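Local coordinates for protein sawadee homeodomain homolog 1 (Arabidopsis thaliana, PDB 4IUP) that binds methylated histone H3 tails through its SAWADEE domain and takes part in RNA-directed DNA methylation with RNA polymerase IV, at residues 83-97 with 109-121. The protein carries 2 engineered substitutions. Residues are numbered along the deposited sequence; the frame is centred on the assembly and turned at random.
Sequences REDQALYCDGHVMNI and CVFLVRYELDNTE. Engineered in segment 83-97: Met95 (natural residue Leu). With ZN (zinc ion), chain D.
With its chain extended from CG to NE (chi2 172°, chi3 176°), Arg83 carries a flat guanidinium to the turn that follows strand 110-115, where Asp118 and Thr120 meet it at the edge. Arg83 NH1 donates to Asp118 OD2 at 2.8 Å, on the syn side of the carboxylate, in a salt bridge; Arg83 NH2 donates to Thr120 OG1 at 2.6 Å. That hydroxyl in turn donates to OD1 of Asp118, which also accepts from the backbone N of Thr120 and closes an Asx turn. With an alanine here, the Asp118 carboxylate would probably lose its cationic mate and the Thr120 hydroxyl its donor.

The strands themselves form an antiparallel hairpin, and Met95 and Asn96 both face Leu112 in a classic beta bulge: Met95 N reaches Leu112 O at 2.7 Å, and Leu112 N returns to Asn96 O at 2.9 Å. Bent at chi2 and chi3, the engineered selenomethionine Met95 lays CE over one face of the Arg114 guanidinium, whose edge grips Glu121 OE2 through NE and NH2. Beyond the bulge, Ile97 CG1 lies 3.7 Å from CD1 of Phe111. Cys109 SG binds zinc together with Cys68, His102 and Cys107. Charge pairing from Arg83, at the end of strand 76-83, thus reaches past strand 86-98 to hold the turn after strand 110-115, while metal coordination lies at the other, loop end of the hairpin.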
# COMPACT_ATOMS: atom_id res chain seq x y z
N ARG A 83 8.99 -12.22 -0.76
CA ARG A 83 8.95 -13.68 -0.55
C ARG A 83 9.60 -14.36 -1.73
O ARG A 83 9.16 -14.16 -2.87
CB ARG A 83 7.51 -14.17 -0.42
CG ARG A 83 6.82 -13.74 0.84
CD ARG A 83 5.34 -14.09 0.82
NE ARG A 83 4.73 -13.74 2.09
CZ ARG A 83 3.43 -13.78 2.36
NH1 ARG A 83 2.56 -14.17 1.44
NH2 ARG A 83 3.00 -13.43 3.56
N GLU A 84 10.60 -15.17 -1.47
CA GLU A 84 11.35 -15.79 -2.52
C GLU A 84 11.88 -14.65 -3.45
O GLU A 84 12.43 -13.69 -2.97
CB GLU A 84 10.49 -16.92 -3.14
CG GLU A 84 10.26 -18.08 -2.12
CD GLU A 84 9.35 -19.27 -2.58
OE1 GLU A 84 8.27 -19.10 -3.13
OE2 GLU A 84 9.74 -20.42 -2.33
N ASP A 85 11.68 -14.72 -4.74
CA ASP A 85 12.13 -13.57 -5.52
C ASP A 85 10.96 -12.68 -5.97
O ASP A 85 11.05 -11.92 -6.90
CB ASP A 85 12.97 -13.99 -6.71
CG ASP A 85 12.16 -14.67 -7.75
OD1 ASP A 85 11.28 -15.46 -7.38
OD2 ASP A 85 12.38 -14.38 -8.94
N GLN A 86 9.87 -12.82 -5.27
CA GLN A 86 8.68 -12.03 -5.47
C GLN A 86 8.69 -10.88 -4.46
O GLN A 86 9.00 -11.08 -3.28
CB GLN A 86 7.46 -12.93 -5.26
CG GLN A 86 6.09 -12.29 -5.33
CD GLN A 86 5.00 -13.32 -5.10
OE1 GLN A 86 4.23 -13.23 -4.14
NE2 GLN A 86 4.95 -14.33 -5.97
N ALA A 87 8.40 -9.67 -4.93
CA ALA A 87 8.35 -8.51 -4.06
C ALA A 87 7.15 -7.63 -4.43
O ALA A 87 7.17 -6.94 -5.45
CB ALA A 87 9.65 -7.73 -4.14
N LEU A 88 6.11 -7.70 -3.61
CA LEU A 88 4.85 -6.99 -3.87
C LEU A 88 4.55 -5.98 -2.77
O LEU A 88 4.95 -6.17 -1.63
CB LEU A 88 3.70 -8.00 -3.99
CG LEU A 88 3.86 -9.12 -5.02
CD1 LEU A 88 2.75 -10.15 -4.86
CD2 LEU A 88 3.90 -8.57 -6.44
N TYR A 89 3.86 -4.90 -3.13
CA TYR A 89 3.36 -3.95 -2.14
C TYR A 89 1.89 -4.28 -1.92
O TYR A 89 1.08 -4.14 -2.83
CB TYR A 89 3.55 -2.50 -2.62
CG TYR A 89 4.99 -2.03 -2.64
CD1 TYR A 89 5.83 -2.33 -3.73
CD2 TYR A 89 5.52 -1.29 -1.59
CE1 TYR A 89 7.16 -1.90 -3.76
CE2 TYR A 89 6.85 -0.85 -1.61
CZ TYR A 89 7.66 -1.15 -2.69
OH TYR A 89 8.97 -0.73 -2.71
N CYS A 90 1.58 -4.73 -0.70
CA CYS A 90 0.29 -5.31 -0.34
C CYS A 90 -0.29 -4.65 0.90
O CYS A 90 0.44 -4.22 1.79
CB CYS A 90 0.46 -6.81 -0.02
SG CYS A 90 1.21 -7.77 -1.31
N ASP A 91 -1.62 -4.62 0.99
CA ASP A 91 -2.28 -4.07 2.17
C ASP A 91 -2.17 -5.00 3.37
O ASP A 91 -2.33 -6.22 3.25
CB ASP A 91 -3.75 -3.77 1.88
CG ASP A 91 -3.94 -2.48 1.10
OD1 ASP A 91 -2.95 -1.71 0.96
OD2 ASP A 91 -5.06 -2.22 0.63
N GLY A 92 -1.89 -4.41 4.53
CA GLY A 92 -1.88 -5.15 5.79
C GLY A 92 -2.39 -4.25 6.90
O GLY A 92 -2.53 -3.04 6.71
N HIS A 93 -2.68 -4.84 8.05
CA HIS A 93 -3.07 -4.06 9.21
C HIS A 93 -2.08 -4.28 10.33
O HIS A 93 -1.64 -5.41 10.56
CB HIS A 93 -4.49 -4.42 9.66
CG HIS A 93 -5.55 -3.93 8.73
ND1 HIS A 93 -6.00 -4.68 7.66
CD2 HIS A 93 -6.22 -2.76 8.68
CE1 HIS A 93 -6.92 -3.99 7.00
NE2 HIS A 93 -7.07 -2.82 7.60
N VAL A 94 -1.72 -3.21 11.03
CA VAL A 94 -0.78 -3.31 12.14
C VAL A 94 -1.47 -4.02 13.31
O VAL A 94 -2.54 -3.58 13.76
CB VAL A 94 -0.28 -1.93 12.60
CG1 VAL A 94 0.67 -2.07 13.78
CG2 VAL A 94 0.39 -1.19 11.44
N MSE A 95 -0.87 -5.11 13.79
CA MSE A 95 -1.43 -5.92 14.87
C MSE A 95 -0.78 -5.62 16.21
O MSE A 95 -1.42 -5.73 17.27
CB MSE A 95 -1.27 -7.42 14.56
CG MSE A 95 -1.78 -7.85 13.20
SE MSE A 95 -3.64 -7.33 12.86
CE MSE A 95 -4.51 -8.49 14.18
N ASN A 96 0.50 -5.26 16.17
CA ASN A 96 1.32 -5.10 17.36
C ASN A 96 2.49 -4.20 17.01
O ASN A 96 2.99 -4.25 15.89
CB ASN A 96 1.84 -6.47 17.82
CG ASN A 96 2.76 -6.38 19.01
OD1 ASN A 96 3.98 -6.41 18.87
ND2 ASN A 96 2.18 -6.25 20.19
N ILE A 97 2.92 -3.37 17.96
CA ILE A 97 4.11 -2.54 17.78
C ILE A 97 5.05 -2.69 18.97
O ILE A 97 4.66 -2.42 20.11
CB ILE A 97 3.76 -1.04 17.58
CG1 ILE A 97 2.75 -0.87 16.45
CG2 ILE A 97 5.02 -0.21 17.30
CD1 ILE A 97 2.11 0.51 16.39
N CYS A 109 11.52 0.61 15.60
CA CYS A 109 10.29 -0.01 16.07
C CYS A 109 9.94 -1.20 15.16
O CYS A 109 10.30 -1.20 13.96
CB CYS A 109 9.13 1.00 16.11
SG CYS A 109 9.42 2.40 17.22
N VAL A 110 9.29 -2.20 15.73
CA VAL A 110 8.90 -3.40 14.97
C VAL A 110 7.37 -3.48 14.88
O VAL A 110 6.68 -3.53 15.89
CB VAL A 110 9.47 -4.70 15.60
CG1 VAL A 110 9.09 -5.92 14.76
CG2 VAL A 110 10.99 -4.62 15.73
N PHE A 111 6.87 -3.50 13.64
CA PHE A 111 5.44 -3.50 13.38
C PHE A 111 5.05 -4.88 12.88
O PHE A 111 5.48 -5.30 11.80
CB PHE A 111 5.09 -2.43 12.34
CG PHE A 111 5.55 -1.04 12.72
CD1 PHE A 111 4.70 -0.16 13.39
CD2 PHE A 111 6.84 -0.60 12.39
CE1 PHE A 111 5.12 1.12 13.75
CE2 PHE A 111 7.28 0.68 12.75
CZ PHE A 111 6.41 1.55 13.42
N LEU A 112 4.25 -5.60 13.67
CA LEU A 112 3.71 -6.87 13.21
C LEU A 112 2.48 -6.56 12.36
O LEU A 112 1.52 -5.94 12.84
CB LEU A 112 3.35 -7.78 14.39
CG LEU A 112 2.70 -9.14 14.04
CD1 LEU A 112 3.73 -10.11 13.50
CD2 LEU A 112 1.99 -9.72 15.26
N VAL A 113 2.52 -6.95 11.09
CA VAL A 113 1.39 -6.71 10.20
C VAL A 113 0.73 -8.02 9.82
O VAL A 113 1.38 -9.06 9.78
CB VAL A 113 1.78 -5.87 8.93
CG1 VAL A 113 2.57 -4.62 9.32
CG2 VAL A 113 2.56 -6.70 7.90
N ARG A 114 -0.58 -7.96 9.60
CA ARG A 114 -1.32 -9.08 9.06
C ARG A 114 -1.82 -8.70 7.68
O ARG A 114 -2.57 -7.73 7.52
CB ARG A 114 -2.49 -9.45 9.96
CG ARG A 114 -3.28 -10.66 9.48
CD ARG A 114 -4.37 -11.02 10.48
NE ARG A 114 -3.82 -11.52 11.74
CZ ARG A 114 -4.55 -12.09 12.70
NH1 ARG A 114 -5.86 -12.23 12.56
NH2 ARG A 114 -3.96 -12.51 13.81
N TYR A 115 -1.38 -9.45 6.67
CA TYR A 115 -1.76 -9.19 5.29
C TYR A 115 -3.22 -9.48 5.03
O TYR A 115 -3.75 -10.51 5.45
CB TYR A 115 -0.87 -9.97 4.32
CG TYR A 115 0.55 -9.47 4.33
CD1 TYR A 115 0.86 -8.21 3.82
CD2 TYR A 115 1.58 -10.25 4.86
CE1 TYR A 115 2.16 -7.74 3.83
CE2 TYR A 115 2.89 -9.78 4.87
CZ TYR A 115 3.17 -8.52 4.36
OH TYR A 115 4.47 -8.06 4.36
N GLU A 116 -3.87 -8.55 4.37
CA GLU A 116 -5.27 -8.64 4.15
C GLU A 116 -5.68 -9.87 3.31
O GLU A 116 -6.60 -10.57 3.66
CB GLU A 116 -5.72 -7.33 3.55
CG GLU A 116 -7.15 -7.00 3.79
CD GLU A 116 -7.57 -5.75 3.12
OE1 GLU A 116 -7.39 -5.63 1.90
OE2 GLU A 116 -8.08 -4.87 3.82
N LEU A 117 -4.94 -10.15 2.23
CA LEU A 117 -5.31 -11.19 1.27
C LEU A 117 -5.20 -12.62 1.80
O LEU A 117 -6.19 -13.36 1.80
CB LEU A 117 -4.51 -11.04 -0.03
CG LEU A 117 -4.73 -12.09 -1.12
CD1 LEU A 117 -6.10 -11.92 -1.80
CD2 LEU A 117 -3.61 -12.05 -2.15
N ASP A 118 -4.01 -13.02 2.23
CA ASP A 118 -3.75 -14.41 2.61
C ASP A 118 -3.68 -14.60 4.12
O ASP A 118 -3.37 -15.70 4.60
CB ASP A 118 -2.48 -14.94 1.93
CG ASP A 118 -1.24 -14.14 2.28
OD1 ASP A 118 -1.24 -13.41 3.30
OD2 ASP A 118 -0.24 -14.25 1.54
N ASN A 119 -3.90 -13.52 4.84
CA ASN A 119 -4.04 -13.52 6.27
C ASN A 119 -2.77 -13.88 7.05
O ASN A 119 -2.82 -14.12 8.23
CB ASN A 119 -5.16 -14.46 6.62
CG ASN A 119 -5.79 -14.12 7.90
OD1 ASN A 119 -5.82 -12.98 8.30
ND2 ASN A 119 -6.32 -15.14 8.57
N THR A 120 -1.65 -13.89 6.36
CA THR A 120 -0.36 -14.21 6.97
C THR A 120 0.20 -13.01 7.72
O THR A 120 -0.24 -11.88 7.50
CB THR A 120 0.67 -14.67 5.91
OG1 THR A 120 0.84 -13.64 4.93
CG2 THR A 120 0.21 -15.96 5.23
N GLU A 121 1.16 -13.26 8.61
CA GLU A 121 1.75 -12.18 9.40
C GLU A 121 3.25 -12.05 9.18
O GLU A 121 3.93 -13.03 8.87
CB GLU A 121 1.41 -12.36 10.89
CG GLU A 121 -0.06 -12.14 11.20
CD GLU A 121 -0.38 -12.23 12.68
OE1 GLU A 121 0.38 -12.88 13.43
OE2 GLU A 121 -1.41 -11.64 13.10
ZN ZN D . 9.98 4.16 15.80
O HOH W 1 -2.87 -8.15 1.12
O HOH W 2 -5.85 -4.20 -0.74
O HOH W 3 -7.56 -2.66 2.01
O HOH W 4 -5.21 -7.22 7.57
O HOH W 5 5.86 -6.15 16.94